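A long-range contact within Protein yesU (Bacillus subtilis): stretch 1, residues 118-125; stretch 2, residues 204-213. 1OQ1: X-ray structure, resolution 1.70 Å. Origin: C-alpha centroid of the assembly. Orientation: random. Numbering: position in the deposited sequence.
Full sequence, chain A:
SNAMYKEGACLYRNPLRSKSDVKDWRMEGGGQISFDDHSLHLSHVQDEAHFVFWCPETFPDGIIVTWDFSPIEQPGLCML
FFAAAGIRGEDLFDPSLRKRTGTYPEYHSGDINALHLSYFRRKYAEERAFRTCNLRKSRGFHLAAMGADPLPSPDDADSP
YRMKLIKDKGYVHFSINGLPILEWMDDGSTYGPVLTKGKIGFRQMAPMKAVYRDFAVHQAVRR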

# COMPACT_ATOMS: atom_id res chain seq x y z
N SER A 118 5.03 1.31 -4.19
CA SER A 118 5.89 2.02 -3.26
C SER A 118 5.87 3.51 -3.54
O SER A 118 5.83 3.94 -4.70
CB SER A 118 7.32 1.49 -3.36
OG SER A 118 7.76 1.51 -4.71
N TYR A 119 5.88 4.30 -2.47
CA TYR A 119 5.89 5.75 -2.57
C TYR A 119 6.75 6.28 -1.43
O TYR A 119 6.99 5.58 -0.45
CB TYR A 119 4.45 6.29 -2.51
CG TYR A 119 3.68 5.94 -1.27
CD1 TYR A 119 3.62 6.82 -0.19
CD2 TYR A 119 2.95 4.75 -1.19
CE1 TYR A 119 2.86 6.53 0.93
CE2 TYR A 119 2.19 4.45 -0.07
CZ TYR A 119 2.14 5.34 0.99
OH TYR A 119 1.36 5.06 2.08
N PHE A 120 7.21 7.52 -1.55
CA PHE A 120 8.13 8.09 -0.58
C PHE A 120 9.28 7.07 -0.44
O PHE A 120 9.58 6.58 0.65
CB PHE A 120 7.49 8.31 0.79
CG PHE A 120 8.31 9.21 1.69
CD1 PHE A 120 8.28 10.59 1.52
CD2 PHE A 120 9.15 8.67 2.66
CE1 PHE A 120 9.09 11.43 2.30
CE2 PHE A 120 9.96 9.50 3.45
CZ PHE A 120 9.93 10.88 3.27
N ARG A 121 9.89 6.74 -1.58
CA ARG A 121 10.99 5.79 -1.59
C ARG A 121 12.24 6.58 -1.26
O ARG A 121 12.89 7.12 -2.15
CB ARG A 121 11.11 5.16 -2.98
CG ARG A 121 9.80 4.58 -3.50
CD ARG A 121 9.95 4.02 -4.91
NE ARG A 121 10.86 2.88 -4.96
CZ ARG A 121 12.07 2.90 -5.52
NH1 ARG A 121 12.55 4.00 -6.08
NH2 ARG A 121 12.80 1.79 -5.51
N ARG A 122 12.56 6.67 0.03
CA ARG A 122 13.70 7.45 0.48
C ARG A 122 14.60 6.70 1.47
O ARG A 122 15.22 7.31 2.34
CB ARG A 122 13.21 8.74 1.14
CG ARG A 122 12.04 9.43 0.43
CD ARG A 122 12.43 9.99 -0.94
NE ARG A 122 11.24 10.34 -1.72
CZ ARG A 122 10.54 11.46 -1.57
NH1 ARG A 122 10.91 12.37 -0.68
NH2 ARG A 122 9.45 11.65 -2.30
N LYS A 123 14.67 5.38 1.34
CA LYS A 123 15.49 4.57 2.24
C LYS A 123 16.98 4.61 1.88
O LYS A 123 17.83 4.75 2.76
CB LYS A 123 15.00 3.11 2.23
CG LYS A 123 15.92 2.10 2.91
CD LYS A 123 16.05 2.36 4.41
CE LYS A 123 16.97 1.31 5.05
NZ LYS A 123 17.08 1.47 6.53
N TYR A 124 17.28 4.51 0.58
CA TYR A 124 18.67 4.51 0.11
C TYR A 124 19.02 5.74 -0.72
O TYR A 124 18.14 6.37 -1.30
CB TYR A 124 18.92 3.24 -0.71
CG TYR A 124 18.67 1.96 0.06
CD1 TYR A 124 19.49 1.59 1.13
CD2 TYR A 124 17.60 1.12 -0.27
CE1 TYR A 124 19.25 0.41 1.85
CE2 TYR A 124 17.35 -0.05 0.44
CZ TYR A 124 18.18 -0.40 1.50
OH TYR A 124 17.94 -1.56 2.19
N ALA A 125 20.31 6.06 -0.78
CA ALA A 125 20.78 7.22 -1.53
C ALA A 125 20.30 7.19 -2.98
O ALA A 125 19.86 8.21 -3.51
CB ALA A 125 22.30 7.29 -1.49
N GLN A 204 6.39 -0.54 5.60
CA GLN A 204 7.35 0.52 5.82
C GLN A 204 8.71 -0.11 6.00
O GLN A 204 8.83 -1.20 6.56
CB GLN A 204 7.04 1.33 7.09
CG GLN A 204 5.81 2.21 7.01
CD GLN A 204 5.76 3.23 8.14
OE1 GLN A 204 6.60 3.21 9.06
NE2 GLN A 204 4.79 4.12 8.09
N MSE A 205 9.73 0.56 5.48
CA MSE A 205 11.10 0.11 5.66
C MSE A 205 11.61 1.02 6.76
O MSE A 205 11.46 2.24 6.68
CB MSE A 205 11.93 0.32 4.40
CG MSE A 205 11.69 -0.70 3.30
SE MSE A 205 13.05 -0.58 1.93
CE MSE A 205 14.41 -1.69 2.75
N ALA A 206 12.17 0.43 7.82
CA ALA A 206 12.70 1.21 8.92
C ALA A 206 13.83 2.07 8.38
O ALA A 206 14.48 1.69 7.40
CB ALA A 206 13.22 0.29 10.01
N PRO A 207 14.11 3.22 9.02
CA PRO A 207 13.48 3.79 10.21
C PRO A 207 12.35 4.79 9.94
O PRO A 207 12.18 5.77 10.67
CB PRO A 207 14.64 4.45 10.92
CG PRO A 207 15.38 5.05 9.77
CD PRO A 207 15.36 3.94 8.71
N MSE A 208 11.57 4.52 8.90
CA MSE A 208 10.45 5.38 8.51
C MSE A 208 9.51 5.71 9.67
O MSE A 208 9.20 4.86 10.50
CB MSE A 208 9.65 4.69 7.41
CG MSE A 208 8.49 5.50 6.83
SE MSE A 208 9.12 6.85 5.62
CE MSE A 208 7.84 8.27 6.00
N LYS A 209 9.06 6.96 9.72
CA LYS A 209 8.08 7.38 10.70
C LYS A 209 7.02 8.12 9.89
O LYS A 209 7.34 9.09 9.20
CB LYS A 209 8.69 8.29 11.77
CG LYS A 209 9.59 7.54 12.74
CD LYS A 209 9.86 8.34 14.00
CE LYS A 209 10.67 7.52 14.99
NZ LYS A 209 10.89 8.27 16.26
N ALA A 210 5.79 7.65 9.95
CA ALA A 210 4.70 8.26 9.19
C ALA A 210 3.37 8.19 9.94
O ALA A 210 3.19 7.39 10.85
CB ALA A 210 4.56 7.57 7.84
N VAL A 211 2.44 9.05 9.53
CA VAL A 211 1.11 9.09 10.14
C VAL A 211 0.06 8.82 9.07
O VAL A 211 0.14 9.35 7.96
CB VAL A 211 0.85 10.47 10.78
CG1 VAL A 211 -0.57 10.52 11.34
CG2 VAL A 211 1.86 10.73 11.89
N TYR A 212 -0.91 7.98 9.41
CA TYR A 212 -1.98 7.63 8.49
C TYR A 212 -3.34 7.93 9.11
O TYR A 212 -3.53 7.79 10.32
CB TYR A 212 -1.92 6.14 8.14
CG TYR A 212 -0.58 5.67 7.61
CD1 TYR A 212 0.51 5.48 8.46
CD2 TYR A 212 -0.40 5.43 6.25
CE1 TYR A 212 1.74 5.05 7.97
CE2 TYR A 212 0.83 5.00 5.75
CZ TYR A 212 1.90 4.81 6.61
OH TYR A 212 3.11 4.40 6.13
N ARG A 213 -4.29 8.33 8.27
CA ARG A 213 -5.64 8.65 8.73
C ARG A 213 -6.69 8.39 7.65
O ARG A 213 -6.37 8.34 6.46
CB ARG A 213 -5.72 10.13 9.11
CG ARG A 213 -5.36 10.45 10.54
CD ARG A 213 -6.62 10.62 11.36
NE ARG A 213 -6.46 11.64 12.39
CZ ARG A 213 -7.47 12.20 13.05
NH1 ARG A 213 -8.71 11.82 12.79
NH2 ARG A 213 -7.23 13.12 13.97

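Gln204 opens stretch 2 in a strand but makes no contact with stretch 1. Contact begins at Met205, a selenomethionine whose CA-to-CB bond points toward stretch 1. Met205 CA and Lys123 CA are 7.1 Å apart, the nearest such pair across the stretches, too far for ordinary backbone pairing; the closest approaches involve side chains of stretch 1, one of them reaching a backbone carbonyl. With chi1 m, chi2 t and chi3 p, the Met205 side chain reaches two neighbours: Met205 SE lies 4.0 Å from Lys123 CG, along the aliphatic part of the lysine, and Met205 CE lies 3.6 Å from Tyr124 OH. Met205 CE is also 4.1 Å from Tyr124 CE2, an apolar contact made obliquely to the ring. The Tyr124 CA-to-CB bond points sideways, and it is the end of the side chain that comes nearer.

Ala206 contributes its backbone. Its CA-to-CB bond points away from stretch 1, but its carbonyl accepts the one hydrogen bond identified between the stretches: Lys123 NZ donates to Ala206 O at 2.8 Å. The lysine CA-to-CB bond points toward stretch 2, and chi angles of t, p, t and t carry the amine to that oxygen after one bend, at chi2. Lys123 has the largest area covered by the opposing stretch, 70 Å², combining a polar end with an apolar stem.

A cis peptide bond joins Ala206 to Pro207. Pro207 contributes a smaller area, with its CD 3.7 Å from Lys123 NZ. Across this turn, Met208 N donates a backbone hydrogen bond to Met205 O at 3.2 Å, linking the two selenomethionines through their main chains.

Met208 departs sideways at CB, yet its end approaches Phe120, where Met208 SE is 3.5 Å from Phe120 CD2. Met208 SE sits 4.5 Å from the Phe120 ring centroid and 65° off the ring normal, an oblique placement in an apolar, chalcogen-aromatic contact. Phe120, at the corner of stretch 1, has positive phi and psi (52/55) and directs its CA-to-CB bond toward stretch 2; both side chains are buried.

From Lys209 the chain runs as a strand, and Lys209, Ala210 and Val211 make no contact with stretch 1. Tyr212 restores it: Tyr212 CE2 is 3.7 Å from Tyr119 OH, which lies at the edge of the Tyr212 ring, near its plane. Both tyrosines leave the backbone sideways and meet through their ends. The Tyr119 hydroxyl is hydrogen-bonded elsewhere in the structure. Arg213, the last residue, is out of reach.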